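Local structure of proteasome accessory factor B/C (PafBC) (6SJ9) at residues A[587-599]-A[631-644]. The protein is a WYL domain-containing transcriptional regulator of the bacterial DNA damage response that probably binds DNA through winged helix-turn-helix domains. Sequence-based numbering, arbitrary orientation.
Sequences LVCLELTRQGAGL and FVSQHGGSVRILEP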
ATOM      1  N   LEU A 587      -0.125  -5.320 -21.590  1.00 57.70           N
ATOM      2  CA  LEU A 587       1.296  -5.641 -21.540  1.00 58.38           C
ATOM      3  C   LEU A 587       2.137  -4.507 -22.131  1.00 58.20           C
ATOM      4  O   LEU A 587       1.827  -3.990 -23.206  1.00 60.00           O
ATOM      5  CB  LEU A 587       1.523  -6.959 -22.278  1.00 62.47           C
ATOM      6  CG  LEU A 587       2.884  -7.642 -22.169  1.00 66.69           C
ATOM      7  CD1 LEU A 587       3.885  -7.078 -23.168  1.00 68.66           C
ATOM      8  CD2 LEU A 587       3.406  -7.566 -20.714  1.00 65.23           C
ATOM      9  N   VAL A 588       3.132  -4.043 -21.382  1.00 56.84           N
ATOM     10  CA  VAL A 588       3.906  -2.863 -21.750  1.00 57.42           C
ATOM     11  C   VAL A 588       5.379  -3.201 -21.587  1.00 58.84           C
ATOM     12  O   VAL A 588       5.752  -3.940 -20.675  1.00 59.64           O
ATOM     13  CB  VAL A 588       3.536  -1.637 -20.893  1.00 56.09           C
ATOM     14  CG1 VAL A 588       4.398  -0.467 -21.246  1.00 54.62           C
ATOM     15  CG2 VAL A 588       2.059  -1.295 -21.045  1.00 54.81           C
ATOM     16  N   CYS A 589       6.203  -2.739 -22.511  1.00 59.55           N
ATOM     17  CA  CYS A 589       7.648  -2.881 -22.425  1.00 59.77           C
ATOM     18  C   CYS A 589       8.233  -1.519 -22.079  1.00 60.62           C
ATOM     19  O   CYS A 589       7.949  -0.538 -22.770  1.00 62.42           O
ATOM     20  CB  CYS A 589       8.212  -3.410 -23.744  1.00 64.39           C
ATOM     21  SG  CYS A 589       9.959  -3.683 -23.655  1.00 70.28           S
ATOM     22  N   LEU A 590       8.988  -1.451 -20.978  1.00 58.06           N
ATOM     23  CA  LEU A 590       9.557  -0.227 -20.421  1.00 54.39           C
ATOM     24  C   LEU A 590      11.063  -0.264 -20.562  1.00 53.91           C
ATOM     25  O   LEU A 590      11.659  -1.342 -20.541  1.00 54.14           O
ATOM     26  CB  LEU A 590       9.245  -0.076 -18.905  1.00 50.03           C
ATOM     27  CG  LEU A 590       7.812  -0.074 -18.427  1.00 47.66           C
ATOM     28  CD1 LEU A 590       7.719  -0.017 -16.885  1.00 48.46           C
ATOM     29  CD2 LEU A 590       7.022   1.033 -19.073  1.00 51.64           C
ATOM     30  N   GLU A 591      11.682   0.913 -20.652  1.00 56.11           N
ATOM     31  CA  GLU A 591      13.090   1.072 -20.310  1.00 55.05           C
ATOM     32  C   GLU A 591      13.182   1.846 -18.994  1.00 54.35           C
ATOM     33  O   GLU A 591      12.517   2.867 -18.820  1.00 52.86           O
ATOM     34  CB  GLU A 591      13.891   1.801 -21.380  1.00 56.76           C
ATOM     35  CG  GLU A 591      15.360   1.970 -20.968  1.00 60.17           C
ATOM     36  CD  GLU A 591      16.220   2.612 -22.043  1.00 64.16           C
ATOM     37  OE1 GLU A 591      15.688   2.908 -23.131  1.00 66.60           O
ATOM     38  OE2 GLU A 591      17.418   2.843 -21.796  1.00 65.01           O
ATOM     39  N   LEU A 592      13.995   1.341 -18.080  1.00 53.83           N
ATOM     40  CA  LEU A 592      14.247   1.918 -16.774  1.00 51.59           C
ATOM     41  C   LEU A 592      15.697   2.356 -16.683  1.00 52.11           C
ATOM     42  O   LEU A 592      16.594   1.641 -17.136  1.00 52.40           O
ATOM     43  CB  LEU A 592      13.951   0.886 -15.663  1.00 49.83           C
ATOM     44  CG  LEU A 592      12.537   0.269 -15.657  1.00 51.13           C
ATOM     45  CD1 LEU A 592      12.395  -0.803 -14.617  1.00 48.40           C
ATOM     46  CD2 LEU A 592      11.451   1.323 -15.456  1.00 50.90           C
ATOM     47  N   THR A 593      15.932   3.514 -16.078  1.00 55.64           N
ATOM     48  CA  THR A 593      17.282   3.897 -15.677  1.00 56.13           C
ATOM     49  C   THR A 593      17.714   3.129 -14.426  1.00 55.11           C
ATOM     50  O   THR A 593      16.898   2.523 -13.731  1.00 50.58           O
ATOM     51  CB  THR A 593      17.339   5.386 -15.380  1.00 60.74           C
ATOM     52  OG1 THR A 593      16.502   5.655 -14.244  1.00 63.45           O
ATOM     53  CG2 THR A 593      16.863   6.224 -16.603  1.00 62.61           C
ATOM     54  N   ARG A 594      19.024   3.160 -14.142  1.00 59.15           N
ATOM     55  CA  ARG A 594      19.533   2.527 -12.930  1.00 59.68           C
ATOM     56  C   ARG A 594      18.873   3.112 -11.695  1.00 57.38           C
ATOM     57  O   ARG A 594      18.397   2.376 -10.821  1.00 52.79           O
ATOM     58  CB  ARG A 594      21.050   2.698 -12.822  1.00 65.65           C
ATOM     59  CG  ARG A 594      21.591   1.923 -11.635  1.00 67.58           C
ATOM     60  CD  ARG A 594      23.097   2.050 -11.360  1.00 71.82           C
ATOM     61  NE  ARG A 594      23.454   0.903 -10.512  1.00 76.43           N
ATOM     62  CZ  ARG A 594      23.315   0.844  -9.179  1.00 78.10           C
ATOM     63  NH1 ARG A 594      22.855   1.892  -8.490  1.00 73.32           N
ATOM     64  NH2 ARG A 594      23.634  -0.280  -8.527  1.00 80.97           N
ATOM     65  N   GLN A 595      18.691   4.430 -11.690  1.00 57.28           N
ATOM     66  CA  GLN A 595      18.096   5.075 -10.539  1.00 57.94           C
ATOM     67  C   GLN A 595      16.721   4.524 -10.247  1.00 54.85           C
ATOM     68  O   GLN A 595      16.382   4.325  -9.072  1.00 53.37           O
ATOM     69  CB  GLN A 595      17.995   6.575 -10.769  1.00 67.21           C
ATOM     70  CG  GLN A 595      17.881   7.408  -9.501  1.00 71.74           C
ATOM     71  CD  GLN A 595      18.103   8.879  -9.785  1.00 79.50           C
ATOM     72  OE1 GLN A 595      18.410   9.256 -10.924  1.00 85.98           O
ATOM     73  NE2 GLN A 595      17.934   9.725  -8.763  1.00 77.93           N
ATOM     74  N   GLY A 596      15.934   4.235 -11.299  1.00 54.27           N
ATOM     75  CA  GLY A 596      14.590   3.659 -11.207  1.00 50.60           C
ATOM     76  C   GLY A 596      14.452   2.137 -11.406  1.00 51.07           C
ATOM     77  O   GLY A 596      13.357   1.628 -11.681  1.00 47.31           O
ATOM     78  N   ALA A 597      15.547   1.392 -11.280  1.00 45.01           N
ATOM     79  CA  ALA A 597      15.480  -0.030 -11.584  1.00 49.29           C
ATOM     80  C   ALA A 597      14.505  -0.754 -10.659  1.00 48.70           C
ATOM     81  O   ALA A 597      13.940  -1.784 -11.039  1.00 47.74           O
ATOM     82  CB  ALA A 597      16.889  -0.638 -11.500  1.00 49.75           C
ATOM     83  N   GLY A 598      14.306  -0.237  -9.444  1.00 50.33           N
ATOM     84  CA  GLY A 598      13.362  -0.827  -8.493  1.00 48.61           C
ATOM     85  C   GLY A 598      11.913  -0.900  -8.958  1.00 46.46           C
ATOM     86  O   GLY A 598      11.140  -1.731  -8.445  1.00 42.92           O
ATOM     87  N   LEU A 599      11.522  -0.087  -9.939  1.00 44.00           N
ATOM     88  CA  LEU A 599      10.143  -0.174 -10.420  1.00 42.74           C
ATOM     89  C   LEU A 599       9.816  -1.534 -11.043  1.00 43.37           C
ATOM     90  O   LEU A 599       8.658  -1.968 -10.994  1.00 43.39           O
ATOM     91  CB  LEU A 599       9.884   0.963 -11.389  1.00 48.25           C
ATOM     92  CG  LEU A 599      10.063   2.329 -10.721  1.00 45.85           C
ATOM     93  CD1 LEU A 599       9.952   3.374 -11.746  1.00 45.74           C
ATOM     94  CD2 LEU A 599       8.947   2.540  -9.648  1.00 43.61           C
ATOM     95  N   PHE A 631       2.032   7.285 -14.366  1.00 45.00           N
ATOM     96  CA  PHE A 631       3.227   6.534 -13.985  1.00 44.19           C
ATOM     97  C   PHE A 631       4.487   7.132 -14.617  1.00 51.10           C
ATOM     98  O   PHE A 631       5.445   7.478 -13.912  1.00 48.42           O
ATOM     99  CB  PHE A 631       3.040   5.078 -14.404  1.00 46.44           C
ATOM    100  CG  PHE A 631       4.225   4.180 -14.108  1.00 50.35           C
ATOM    101  CD1 PHE A 631       4.497   3.770 -12.811  1.00 46.96           C
ATOM    102  CD2 PHE A 631       5.069   3.745 -15.133  1.00 52.80           C
ATOM    103  CE1 PHE A 631       5.580   2.939 -12.534  1.00 50.48           C
ATOM    104  CE2 PHE A 631       6.157   2.934 -14.854  1.00 53.06           C
ATOM    105  CZ  PHE A 631       6.405   2.524 -13.552  1.00 52.48           C
ATOM    106  N   VAL A 632       4.469   7.373 -15.945  1.00 53.56           N
ATOM    107  CA  VAL A 632       5.697   7.814 -16.608  1.00 47.94           C
ATOM    108  C   VAL A 632       6.037   9.244 -16.188  1.00 52.06           C
ATOM    109  O   VAL A 632       7.211   9.586 -15.962  1.00 52.05           O
ATOM    110  CB  VAL A 632       5.579   7.699 -18.146  1.00 46.63           C
ATOM    111  CG1 VAL A 632       6.791   8.311 -18.829  1.00 45.69           C
ATOM    112  CG2 VAL A 632       5.368   6.256 -18.602  1.00 45.86           C
ATOM    113  N   SER A 633       5.036  10.125 -16.128  1.00 52.96           N
ATOM    114  CA  SER A 633       5.377  11.495 -15.757  1.00 53.28           C
ATOM    115  C   SER A 633       5.750  11.576 -14.284  1.00 49.95           C
ATOM    116  O   SER A 633       6.678  12.298 -13.924  1.00 53.89           O
ATOM    117  CB  SER A 633       4.234  12.472 -16.088  1.00 56.34           C
ATOM    118  OG  SER A 633       3.068  12.241 -15.304  1.00 57.69           O
ATOM    119  N   GLN A 634       5.102  10.782 -13.423  1.00 48.42           N
ATOM    120  CA  GLN A 634       5.496  10.779 -12.015  1.00 48.76           C
ATOM    121  C   GLN A 634       6.989  10.548 -11.870  1.00 50.56           C
ATOM    122  O   GLN A 634       7.694  11.312 -11.202  1.00 53.13           O
ATOM    123  CB  GLN A 634       4.747   9.691 -11.240  1.00 46.38           C
ATOM    124  CG  GLN A 634       5.267   9.607  -9.843  1.00 44.11           C
ATOM    125  CD  GLN A 634       4.526   8.621  -8.990  1.00 42.85           C
ATOM    126  OE1 GLN A 634       3.418   8.222  -9.307  1.00 45.89           O
ATOM    127  NE2 GLN A 634       5.155   8.208  -7.900  1.00 42.85           N
ATOM    128  N   HIS A 635       7.502   9.552 -12.558  1.00 49.98           N
ATOM    129  CA  HIS A 635       8.874   9.128 -12.321  1.00 51.66           C
ATOM    130  C   HIS A 635       9.900   9.910 -13.126  1.00 54.87           C
ATOM    131  O   HIS A 635      11.091   9.600 -13.051  1.00 56.52           O
ATOM    132  CB  HIS A 635       8.968   7.625 -12.575  1.00 50.08           C
ATOM    133  CG  HIS A 635       8.302   6.858 -11.494  1.00 46.29           C
ATOM    134  ND1 HIS A 635       7.078   6.249 -11.662  1.00 47.25           N
ATOM    135  CD2 HIS A 635       8.627   6.711 -10.187  1.00 45.83           C
ATOM    136  CE1 HIS A 635       6.701   5.712 -10.511  1.00 48.13           C
ATOM    137  NE2 HIS A 635       7.623   5.977  -9.600  1.00 45.52           N
ATOM    138  N   GLY A 636       9.467  10.912 -13.880  1.00 57.13           N
ATOM    139  CA  GLY A 636      10.341  12.009 -14.280  1.00 57.52           C
ATOM    140  C   GLY A 636      11.677  11.640 -14.896  1.00 57.00           C
ATOM    141  O   GLY A 636      12.707  12.172 -14.485  1.00 56.66           O
ATOM    142  N   GLY A 637      11.671  10.776 -15.909  1.00 57.87           N
ATOM    143  CA  GLY A 637      12.887  10.403 -16.602  1.00 62.12           C
ATOM    144  C   GLY A 637      13.457   9.038 -16.253  1.00 61.52           C
ATOM    145  O   GLY A 637      14.316   8.548 -16.979  1.00 63.73           O
ATOM    146  N   SER A 638      13.007   8.392 -15.196  1.00 59.78           N
ATOM    147  CA  SER A 638      13.563   7.072 -14.934  1.00 56.94           C
ATOM    148  C   SER A 638      12.819   5.979 -15.693  1.00 53.90           C
ATOM    149  O   SER A 638      13.277   4.824 -15.720  1.00 54.19           O
ATOM    150  CB  SER A 638      13.544   6.796 -13.439  1.00 55.13           C
ATOM    151  OG  SER A 638      12.210   6.602 -13.072  1.00 57.65           O
ATOM    152  N   VAL A 639      11.740   6.336 -16.387  1.00 51.18           N
ATOM    153  CA  VAL A 639      10.910   5.398 -17.127  1.00 51.83           C
ATOM    154  C   VAL A 639      10.595   5.953 -18.500  1.00 52.70           C
ATOM    155  O   VAL A 639      10.361   7.154 -18.657  1.00 54.58           O
ATOM    156  CB  VAL A 639       9.577   5.120 -16.417  1.00 56.30           C
ATOM    157  CG1 VAL A 639       8.902   3.968 -17.094  1.00 59.03           C
ATOM    158  CG2 VAL A 639       9.809   4.804 -14.967  1.00 58.46           C
ATOM    159  N   ARG A 640      10.541   5.065 -19.485  1.00 52.55           N
ATOM    160  CA  ARG A 640       9.970   5.378 -20.780  1.00 57.40           C
ATOM    161  C   ARG A 640       9.225   4.152 -21.279  1.00 61.45           C
ATOM    162  O   ARG A 640       9.516   3.017 -20.872  1.00 59.46           O
ATOM    163  CB  ARG A 640      11.076   5.825 -21.762  1.00 57.80           C
ATOM    164  CG  ARG A 640      12.134   4.736 -22.040  1.00 56.28           C
ATOM    165  CD  ARG A 640      13.267   5.195 -23.065  1.00 63.15           C
ATOM    166  NE  ARG A 640      12.775   5.625 -24.367  1.00 67.81           N
ATOM    167  CZ  ARG A 640      13.533   5.717 -25.471  1.00 71.70           C
ATOM    168  NH1 ARG A 640      14.826   5.387 -25.452  1.00 68.23           N
ATOM    169  NH2 ARG A 640      12.996   6.161 -26.598  1.00 71.59           N
ATOM    170  N   ILE A 641       8.244   4.387 -22.141  1.00 63.05           N
ATOM    171  CA  ILE A 641       7.482   3.314 -22.770  1.00 63.48           C
ATOM    172  C   ILE A 641       8.097   3.028 -24.145  1.00 64.33           C
ATOM    173  O   ILE A 641       8.260   3.945 -24.956  1.00 63.13           O
ATOM    174  CB  ILE A 641       5.992   3.666 -22.888  1.00 64.42           C
ATOM    175  CG1 ILE A 641       5.393   3.909 -21.513  1.00 63.18           C
ATOM    176  CG2 ILE A 641       5.239   2.520 -23.514  1.00 67.93           C
ATOM    177  CD1 ILE A 641       4.091   4.582 -21.573  1.00 62.65           C
ATOM    178  N   LEU A 642       8.507   1.774 -24.372  1.00 65.80           N
ATOM    179  CA  LEU A 642       9.018   1.335 -25.673  1.00 70.49           C
ATOM    180  C   LEU A 642       7.921   0.767 -26.575  1.00 73.19           C
ATOM    181  O   LEU A 642       7.822   1.139 -27.742  1.00 74.73           O
ATOM    182  CB  LEU A 642      10.104   0.268 -25.456  1.00 63.87           C
ATOM    183  CG  LEU A 642      11.246   0.735 -24.547  1.00 58.68           C
ATOM    184  CD1 LEU A 642      12.302  -0.307 -24.399  1.00 60.17           C
ATOM    185  CD2 LEU A 642      11.861   1.987 -25.120  1.00 56.36           C
ATOM    186  N   GLU A 643       7.052  -0.081 -26.028  1.00 74.79           N
ATOM    187  CA  GLU A 643       5.978  -0.761 -26.742  1.00 77.89           C
ATOM    188  C   GLU A 643       4.819  -0.974 -25.795  1.00 74.08           C
ATOM    189  O   GLU A 643       5.034  -1.271 -24.614  1.00 74.85           O
ATOM    190  CB  GLU A 643       6.419  -2.128 -27.286  1.00 85.85           C
ATOM    191  CG  GLU A 643       7.391  -2.082 -28.416  1.00 96.74           C
ATOM    192  CD  GLU A 643       7.660  -3.469 -28.977  1.00103.62           C
ATOM    193  OE1 GLU A 643       7.112  -4.454 -28.415  1.00102.80           O
ATOM    194  OE2 GLU A 643       8.360  -3.558 -30.018  1.00107.98           O
ATOM    195  N   PRO A 644       3.591  -0.929 -26.292  1.00 72.50           N
ATOM    196  CA  PRO A 644       3.271  -0.706 -27.699  1.00 72.36           C
ATOM    197  C   PRO A 644       3.309   0.771 -28.073  1.00 73.66           C
ATOM    198  O   PRO A 644       3.217   1.634 -27.203  1.00 74.93           O
ATOM    199  CB  PRO A 644       1.869  -1.287 -27.819  1.00 71.01           C
ATOM    200  CG  PRO A 644       1.282  -1.112 -26.441  1.00 69.19           C
ATOM    201  CD  PRO A 644       2.423  -1.388 -25.524  1.00 68.14           C
TER
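With CG anti to its carbonyl carbon (chi1 -61°), Leu599 sends CD1 over the centre of one His635 ring face, a CH-pi contact 3.9 Å from the centroid. The imidazole suits this place, offering a flat face to the leucine and the N-H of ND1 to Phe631 O, 3.0 Å away. Replacing His635 by alanine is likely to leave Leu599 CD1 without the ring it rests on and Phe631 O with one of its two donors. The branched Val639 completes the apolar seat, its CG2 3.5 Å from Leu599 CD1, and Leu590 CD1 packs obliquely on the Phe631 ring.

Strands 586-592 and 639-643 pair antiparallel, and the Glu591 and Arg640 side chains run side by side on the face of Cys589. Long chains of opposite charge suit the pair: Arg640 CG lies 3.5 Å from Glu591 CB, and the bend at chi3 (-58°) brings NH1 within 3.5 Å of OE1 in a long salt bridge, carboxylate and guanidinium planes 29° apart; NH1 also donates to Pro325 O. Cys589 O accepts from Leu642 N at 2.9 Å and weakly from Glu643 N, a classic beta bulge.

Inner strand 586-592 also pairs with strand 616-622, and strand 639-643 is outermost within this chain; with helices 627-634 and 645-659 on the Leu590 face, this WCX-domain sheet is consistent with a ferredoxin-like fold. Phe321 of helix 305-323 touches Glu591 and Arg640.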